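Local coordinates for oligopeptide-binding protein AppA (Bacillus subtilis, PDB 1XOC), which binds oligopeptides outside the cell for an ABC permease that can replace the OPP system in sporulation and genetic competence, at residues 22-27 with 511-516; 56-61 with 66-71; 333-338 with 385-390. All coordinates share one frame; numbering follows the deposited sequence. Where two conformers were deposited one is given.

Contact 1: residues 22-27 with 511-516; sequences GDLVVG and YNIEKW
One methyl group of Leu24 makes all the closest approaches between strand 23-28 and the loop 511-516. Leu24 CD2 lies 3.7 Å from CD1 of Ile513 and 3.8 Å from CZ3 of Trp516, and all three side chains are buried. The methyl reaches the indole at its six-membered rim, near the ring plane, so this is an edge contact and not one over a face. The leucine side chain as a whole runs roughly perpendicular to that of Trp516. With CG1 anti to the backbone N (chi1 -176°), Ile513 sends an extended arm to the leucine, and CD1 is the atom that arrives.

The indole is held from its own side of the contact as well. CA of Ile513 stands 3.5 Å above the plane of the Trp516 ring, over its centre, and Trp516 N bonds back to Ile513 O across the 3-10 segment 513-515. Trp516 NE1 makes a weak bond to Tyr511 O, 3.2 Å long and bent to 124°. Strand 23-28 is an edge strand of a four-stranded mixed sheet, beside strand 216-221, and the contact sets the C-terminal loop 511-516 against this N-terminal strand in a family 5 solute-binding protein. Phe239 and Tyr502 meet the Trp516 ring too, while Ile513 touches Val217 of the neighbouring strand.

Away from this apolar spot the join is loose. The nearest CA atoms, those of Leu24 and Ile513, are 9.6 Å apart, no hydrogen bond crosses, and just 97 Å² is buried. Exposed Asp23 turns to Thr216, and partly exposed Lys515 forms a salt bridge with Glu209.

Contact 2: residues 56-61 with 66-71; sequences LTKTDE and KLSLAE
Lys58 and Lys66 face each other as an antiparallel hydrogen-bonded pair in the hairpin formed by strands 57-59 and 65-76. Lys58 N gives a bond to Lys66 O, and Lys66 N returns one of 2.8 Å to Lys58 O. The next pair, Thr57 with Leu67, is non-hydrogen-bonded, and its side chains diverge. Beyond it the ladder changes: Leu56 O accepts from both Ser68 N and Ala70 N. The Ala70 bond uses a lone pair in the carbonyl plane, whereas Ser68 N stands above that plane, so the two donors reach different parts of one oxygen as segment 66-71 curls round it.

The side chain of Lys58 can be followed outward. Lys58 CB packs on CB of Ser68 at 4.1 Å. CG leaves anti to the backbone N (chi1 180°), CD continues the extended run, and a bend at chi3 (-88°) redirects CE and the amine. Lys58 NZ then gives a bond of 3.0 Å to a water, which is also 2.7 Å from Ser68 OG and hydrogen-bonded to it. Asn512 OD1 is hydrogen-bonded to Lys58 NZ directly, and Glu514 OE2 makes a long, weak ion pair with it.

At the other end of the pairing, the bent chain of Lys66 lays its CE 3.3 Å from Asp60 OD2. Asp60 OD1 accepts hydrogen bonds from the backbone N atoms of Lys62 and Asn64, in the turn between the strands. On the Leu56 side, Leu56 CD2 rests against CD2 of Leu69 (4.2 Å) and near CB of Ala70. Backbone bonds thus set the pairing, the Lys58 amine is bonded to water and Asn512, and Asp60 OD2, 4.3 Å from Lys66 NZ, probably attracts it electrostatically without a salt bridge.

Contact 3: residues 333-338 with 385-390; sequences KKAKQM and KKIGIE
Ile387 projects from the turn that follows helix 371-385 and packs against helix 332-341, touching Ala335 and Lys336. The turn is a Schellman motif: Gly388 N bonds to Lys385 O, and Ile389 N to Leu384 O, with Gly388 at positive phi (81°) as the C-prime residue. Both helices belong to the region matched by the family 5 solute-binding signature.

In the first shell, the two branches of Ile387 take different partners. Ile387 CG2 meets CG of Lys336 at 3.7 Å and its CE at 3.8 Å, so the methyl sits against the lysine's aliphatic stem, the two side chains meeting at a slant. The other branch carries Ile387 CD1 to CB of Ala335, a looser approach of 4.2 Å. That division follows from chi1 of Ile387 (67°), which sets CG1 between the backbone N and the carbonyl carbon and leaves CG2 anti to the carbonyl carbon. The lysine chain is extended beyond CG, a shape that lets separate carbons along it reach the same methyl.

Further residues flank this apolar join. Ala290 touches both Ala335 and Ile387, and Leu339, one turn along helix 332-341 from Ala335, also meets the isoleucine. Glu332, on the same helix, contacts Ile387 and holds the far end of Lys336 by a salt bridge to NZ. The polar tip is thus tied back along its own helix, while its carbons serve the packing. No hydrogen bond links the two segments, and the 152 Å² buried is shared between buried Ala335 and Ile387 and the exposed lysines. At the outer edge of the contact, CE of Lys336 comes 3.7 Å from the carbonyl oxygen of Lys386.

Contacts 1 and 2 are neighbours, their centres 19 Å apart, and they touch directly: Lys58 NZ of contact 2 lies 2.8 Å from Asn512 OD1 of contact 1, a probable hydrogen bond. Tyr511 of the 511-516 loop also packs on Asp60 and Glu61, with Tyr511 OH 3.4 Å from Asp60 CB. Contact 3 stands apart on the other side of the chain's centre, about 48 Å from contact 1 and 50 Å from contact 2 between centres. Along the sequence, contacts 2 and 3 follow one another within the span bracketed by contact 1. The bound peptide packs by its backbone on Thr59 of contact 2, next to the pairing with 66-71.

Contact 1: residues 22-27 with 511-516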
# COMPACT_ATOMS: atom_id res chain seq x y z
N GLY A 22 -22.72 -1.44 -19.21
CA GLY A 22 -22.04 -2.60 -18.69
C GLY A 22 -21.72 -2.52 -17.21
O GLY A 22 -21.78 -1.46 -16.56
N ASP A 23 -21.35 -3.67 -16.68
CA ASP A 23 -21.11 -3.85 -15.27
C ASP A 23 -19.77 -4.58 -15.09
O ASP A 23 -19.52 -5.63 -15.69
CB ASP A 23 -22.29 -4.61 -14.65
CG ASP A 23 -23.63 -3.93 -14.93
OD1 ASP A 23 -23.95 -2.90 -14.30
OD2 ASP A 23 -24.40 -4.42 -15.80
N LEU A 24 -18.88 -3.98 -14.32
CA LEU A 24 -17.61 -4.64 -14.05
C LEU A 24 -17.71 -5.25 -12.66
O LEU A 24 -18.20 -4.61 -11.73
CB LEU A 24 -16.44 -3.67 -14.15
CG LEU A 24 -15.07 -4.32 -14.35
CD1 LEU A 24 -14.90 -4.76 -15.78
CD2 LEU A 24 -14.01 -3.36 -13.94
N VAL A 25 -17.28 -6.50 -12.54
CA VAL A 25 -17.24 -7.17 -11.25
C VAL A 25 -15.79 -7.57 -11.00
O VAL A 25 -15.26 -8.47 -11.64
CB VAL A 25 -18.18 -8.38 -11.18
CG1 VAL A 25 -18.12 -9.02 -9.78
CG2 VAL A 25 -19.61 -7.98 -11.52
N VAL A 26 -15.18 -6.84 -10.08
CA VAL A 26 -13.77 -6.94 -9.71
C VAL A 26 -13.65 -7.90 -8.53
O VAL A 26 -14.27 -7.71 -7.47
CB VAL A 26 -13.20 -5.56 -9.31
CG1 VAL A 26 -11.74 -5.61 -8.85
CG2 VAL A 26 -13.41 -4.58 -10.46
N GLY A 27 -12.84 -8.94 -8.70
CA GLY A 27 -12.59 -9.88 -7.59
C GLY A 27 -11.47 -9.35 -6.72
O GLY A 27 -10.47 -8.81 -7.23
N TYR A 511 -7.09 2.20 -12.05
CA TYR A 511 -6.79 3.54 -12.50
C TYR A 511 -7.71 3.96 -13.65
O TYR A 511 -7.78 3.28 -14.65
CB TYR A 511 -5.34 3.65 -12.96
CG TYR A 511 -4.94 5.03 -13.51
CD1 TYR A 511 -4.84 6.13 -12.67
CD2 TYR A 511 -4.68 5.21 -14.85
CE1 TYR A 511 -4.47 7.39 -13.18
CE2 TYR A 511 -4.33 6.45 -15.35
CZ TYR A 511 -4.25 7.53 -14.49
OH TYR A 511 -3.92 8.79 -14.95
N ASN A 512 -8.36 5.10 -13.50
CA ASN A 512 -9.19 5.71 -14.57
C ASN A 512 -10.28 4.77 -15.11
O ASN A 512 -10.67 4.84 -16.29
CB ASN A 512 -8.32 6.30 -15.67
CG ASN A 512 -7.94 7.73 -15.39
OD1 ASN A 512 -8.12 8.24 -14.26
ND2 ASN A 512 -7.39 8.39 -16.39
N ILE A 513 -10.80 3.95 -14.21
CA ILE A 513 -11.92 3.03 -14.50
C ILE A 513 -13.13 3.76 -15.11
O ILE A 513 -13.87 3.18 -15.92
CB ILE A 513 -12.29 2.16 -13.25
CG1 ILE A 513 -13.38 1.15 -13.63
CG2 ILE A 513 -12.63 3.01 -12.03
CD1 ILE A 513 -13.50 0.02 -12.63
N GLU A 514 -13.29 5.04 -14.77
CA GLU A 514 -14.35 5.87 -15.40
C GLU A 514 -14.19 6.06 -16.90
O GLU A 514 -15.13 6.49 -17.57
CB GLU A 514 -14.45 7.22 -14.69
CG GLU A 514 -13.18 8.04 -14.68
CD GLU A 514 -12.21 7.77 -13.50
OE1 GLU A 514 -12.19 6.67 -12.86
OE2 GLU A 514 -11.46 8.70 -13.20
N LYS A 515 -13.00 5.74 -17.44
CA LYS A 515 -12.74 5.89 -18.84
C LYS A 515 -12.77 4.57 -19.61
O LYS A 515 -12.61 4.55 -20.82
CB LYS A 515 -11.35 6.49 -19.07
CG LYS A 515 -11.00 7.76 -18.30
CD LYS A 515 -11.95 8.88 -18.52
CE LYS A 515 -11.61 10.04 -17.59
NZ LYS A 515 -12.61 11.14 -17.67
N TRP A 516 -12.93 3.45 -18.91
CA TRP A 516 -12.97 2.15 -19.55
C TRP A 516 -14.37 1.91 -20.10
O TRP A 516 -15.36 2.38 -19.54
CB TRP A 516 -12.67 1.03 -18.56
CG TRP A 516 -11.40 1.13 -17.77
CD1 TRP A 516 -10.42 2.08 -17.87
CD2 TRP A 516 -10.99 0.25 -16.71
NE1 TRP A 516 -9.42 1.82 -16.95
CE2 TRP A 516 -9.76 0.72 -16.21
CE3 TRP A 516 -11.56 -0.88 -16.11
CZ2 TRP A 516 -9.08 0.07 -15.17
CZ3 TRP A 516 -10.90 -1.50 -15.08
CH2 TRP A 516 -9.67 -1.03 -14.61

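Contact 2: residues 56-61 with 66-71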
# COMPACT_ATOMS: atom_id res chain seq x y z
N LEU A 56 -6.88 16.53 -5.47
CA LEU A 56 -6.38 17.70 -6.14
C LEU A 56 -5.50 17.32 -7.35
O LEU A 56 -5.51 17.98 -8.40
CB LEU A 56 -5.58 18.58 -5.17
CG LEU A 56 -6.50 19.33 -4.19
CD1 LEU A 56 -5.67 20.03 -3.10
CD2 LEU A 56 -7.49 20.26 -4.87
N THR A 57 -4.70 16.26 -7.20
CA THR A 57 -3.84 15.76 -8.28
C THR A 57 -4.01 14.27 -8.43
O THR A 57 -4.65 13.62 -7.58
CB THR A 57 -2.35 16.02 -8.00
OG1 THR A 57 -2.02 15.39 -6.75
CG2 THR A 57 -2.04 17.52 -7.97
N LYS A 58 -3.41 13.70 -9.45
CA LYS A 58 -3.47 12.28 -9.75
C LYS A 58 -2.17 11.89 -10.41
O LYS A 58 -1.69 12.60 -11.30
CB LYS A 58 -4.64 12.02 -10.71
CG LYS A 58 -4.87 10.63 -11.14
CD LYS A 58 -6.00 10.58 -12.21
CE LYS A 58 -7.38 10.44 -11.63
NZ LYS A 58 -8.45 10.50 -12.71
N THR A 59 -1.57 10.80 -9.98
CA THR A 59 -0.33 10.31 -10.57
C THR A 59 -0.69 9.30 -11.65
O THR A 59 -1.43 8.33 -11.40
CB THR A 59 0.65 9.77 -9.51
OG1 THR A 59 1.07 10.85 -8.67
CG2 THR A 59 1.84 9.12 -10.11
N ASP A 60 -0.21 9.57 -12.86
CA ASP A 60 -0.62 8.78 -14.00
C ASP A 60 0.21 7.51 -14.17
O ASP A 60 1.07 7.19 -13.32
CB ASP A 60 -0.67 9.64 -15.26
CG ASP A 60 0.67 9.97 -15.80
OD1 ASP A 60 1.68 9.43 -15.31
OD2 ASP A 60 0.76 10.77 -16.79
N GLU A 61 -0.10 6.75 -15.21
CA GLU A 61 0.55 5.45 -15.43
C GLU A 61 2.05 5.51 -15.70
O GLU A 61 2.75 4.50 -15.58
CB GLU A 61 -0.16 4.66 -16.53
CG GLU A 61 0.07 5.15 -17.94
CD GLU A 61 -0.74 6.39 -18.32
OE1 GLU A 61 -0.61 6.81 -19.49
OE2 GLU A 61 -1.51 6.95 -17.50
N LYS A 66 -0.34 14.85 -12.33
CA LYS A 66 -1.25 15.60 -13.18
C LYS A 66 -2.30 16.29 -12.34
O LYS A 66 -2.67 15.79 -11.31
CB LYS A 66 -1.97 14.64 -14.15
CG LYS A 66 -1.04 13.84 -15.02
CD LYS A 66 -0.25 14.76 -15.91
CE LYS A 66 0.59 14.04 -16.94
NZ LYS A 66 1.53 14.94 -17.68
N LEU A 67 -2.83 17.42 -12.77
CA LEU A 67 -3.94 18.09 -12.10
C LEU A 67 -5.22 17.26 -12.25
O LEU A 67 -5.46 16.72 -13.35
CB LEU A 67 -4.17 19.45 -12.79
CG LEU A 67 -3.20 20.57 -12.40
CD1 LEU A 67 -1.90 20.14 -11.70
CD2 LEU A 67 -2.92 21.43 -13.63
N SER A 68 -6.04 17.16 -11.21
CA SER A 68 -7.32 16.50 -11.34
C SER A 68 -8.42 17.48 -10.87
O SER A 68 -8.98 18.19 -11.70
CB SER A 68 -7.31 15.18 -10.55
OG SER A 68 -8.56 14.51 -10.67
N LEU A 69 -8.71 17.54 -9.57
CA LEU A 69 -9.65 18.52 -9.03
C LEU A 69 -9.09 19.97 -9.14
O LEU A 69 -9.84 20.94 -9.34
CB LEU A 69 -10.03 18.17 -7.60
CG LEU A 69 -11.03 19.02 -6.86
CD1 LEU A 69 -12.35 19.12 -7.65
CD2 LEU A 69 -11.22 18.42 -5.47
N ALA A 70 -7.77 20.11 -8.99
CA ALA A 70 -7.13 21.41 -9.12
C ALA A 70 -7.16 21.94 -10.55
O ALA A 70 -6.93 21.19 -11.48
CB ALA A 70 -5.68 21.31 -8.63
N GLU A 71 -7.50 23.23 -10.70
CA GLU A 71 -7.38 23.98 -11.96
C GLU A 71 -5.95 24.40 -12.18
O GLU A 71 -5.46 24.35 -13.29
CB GLU A 71 -8.31 25.19 -11.91
CG GLU A 71 -8.50 25.88 -13.22
CD GLU A 71 -9.73 26.80 -13.29
OE1 GLU A 71 -10.65 26.75 -12.42
OE2 GLU A 71 -9.77 27.60 -14.25
O HOH W 1 -8.72 13.42 -13.10

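Contact 3: residues 333-338 with 385-390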
# COMPACT_ATOMS: atom_id res chain seq x y z
N LYS A 333 24.63 -23.21 6.48
CA LYS A 333 25.65 -23.36 7.54
C LYS A 333 26.13 -22.01 8.09
O LYS A 333 26.41 -21.89 9.27
CB LYS A 333 26.80 -24.29 7.15
CG LYS A 333 27.50 -24.08 5.80
CD LYS A 333 27.84 -25.45 5.17
CE LYS A 333 29.01 -25.43 4.17
NZ LYS A 333 29.39 -26.81 3.69
N LYS A 334 26.16 -20.99 7.25
CA LYS A 334 26.49 -19.66 7.72
C LYS A 334 25.42 -19.14 8.68
O LYS A 334 25.75 -18.53 9.68
CB LYS A 334 26.68 -18.68 6.57
CG LYS A 334 27.28 -17.36 7.02
CD LYS A 334 27.44 -16.43 5.85
CE LYS A 334 27.90 -15.07 6.31
NZ LYS A 334 29.19 -15.21 7.03
N ALA A 335 24.14 -19.35 8.36
CA ALA A 335 23.06 -18.94 9.27
C ALA A 335 23.18 -19.59 10.64
O ALA A 335 22.97 -18.94 11.66
CB ALA A 335 21.72 -19.25 8.67
N LYS A 336 23.50 -20.88 10.65
CA LYS A 336 23.72 -21.64 11.89
C LYS A 336 24.83 -21.01 12.72
O LYS A 336 24.69 -20.84 13.94
CB LYS A 336 24.08 -23.10 11.57
CG LYS A 336 22.91 -23.93 11.08
CD LYS A 336 23.32 -25.35 10.75
CE LYS A 336 22.14 -26.18 10.28
NZ LYS A 336 22.49 -27.57 9.88
N GLN A 337 25.92 -20.67 12.05
CA GLN A 337 27.10 -20.09 12.69
C GLN A 337 26.78 -18.70 13.25
O GLN A 337 27.13 -18.38 14.37
CB GLN A 337 28.26 -20.02 11.69
CG GLN A 337 29.56 -19.38 12.19
CD GLN A 337 30.16 -20.07 13.40
OE1 GLN A 337 29.97 -21.27 13.62
NE2 GLN A 337 30.93 -19.31 14.19
N MET A 338 26.10 -17.89 12.44
CA MET A 338 25.69 -16.56 12.87
C MET A 338 24.80 -16.61 14.11
O MET A 338 24.96 -15.79 15.01
CB MET A 338 24.95 -15.83 11.74
CG MET A 338 25.85 -15.44 10.58
SD MET A 338 24.86 -14.92 9.16
CE MET A 338 24.43 -13.28 9.67
N LYS A 385 13.08 -24.55 10.21
CA LYS A 385 13.14 -25.76 11.03
C LYS A 385 14.52 -26.41 10.94
O LYS A 385 15.07 -26.86 11.95
CB LYS A 385 12.06 -26.76 10.61
CG LYS A 385 11.90 -27.97 11.55
CD LYS A 385 10.65 -28.80 11.22
CE LYS A 385 10.41 -29.85 12.29
NZ LYS A 385 9.35 -30.85 11.94
N LYS A 386 15.10 -26.40 9.75
CA LYS A 386 16.42 -26.98 9.47
C LYS A 386 17.55 -26.37 10.29
O LYS A 386 18.58 -27.01 10.47
CB LYS A 386 16.78 -26.82 7.99
CG LYS A 386 15.86 -27.54 6.99
CD LYS A 386 16.34 -27.24 5.57
CE LYS A 386 15.32 -27.56 4.49
NZ LYS A 386 15.43 -26.54 3.38
N ILE A 387 17.39 -25.14 10.76
CA ILE A 387 18.39 -24.52 11.63
C ILE A 387 17.90 -24.36 13.08
O ILE A 387 18.47 -23.59 13.86
CB ILE A 387 18.92 -23.19 11.05
CG1 ILE A 387 17.84 -22.12 11.01
CG2 ILE A 387 19.52 -23.43 9.67
CD1 ILE A 387 18.38 -20.77 10.69
N GLY A 388 16.87 -25.10 13.45
CA GLY A 388 16.41 -25.17 14.84
C GLY A 388 15.54 -24.03 15.29
O GLY A 388 15.50 -23.70 16.48
N ILE A 389 14.82 -23.42 14.35
CA ILE A 389 13.86 -22.38 14.67
C ILE A 389 12.45 -22.90 14.40
O ILE A 389 12.17 -23.40 13.31
CB ILE A 389 14.15 -21.14 13.83
CG1 ILE A 389 15.47 -20.51 14.30
CG2 ILE A 389 12.99 -20.14 13.94
CD1 ILE A 389 15.90 -19.27 13.54
N GLU A 390 11.58 -22.76 15.40
CA GLU A 390 10.21 -23.28 15.36
C GLU A 390 9.23 -22.17 14.99
O GLU A 390 9.11 -21.17 15.68
CB GLU A 390 9.85 -23.87 16.73
CG GLU A 390 8.42 -24.37 16.87
CD GLU A 390 8.13 -25.03 18.20
OE1 GLU A 390 8.20 -24.37 19.27
OE2 GLU A 390 7.82 -26.23 18.19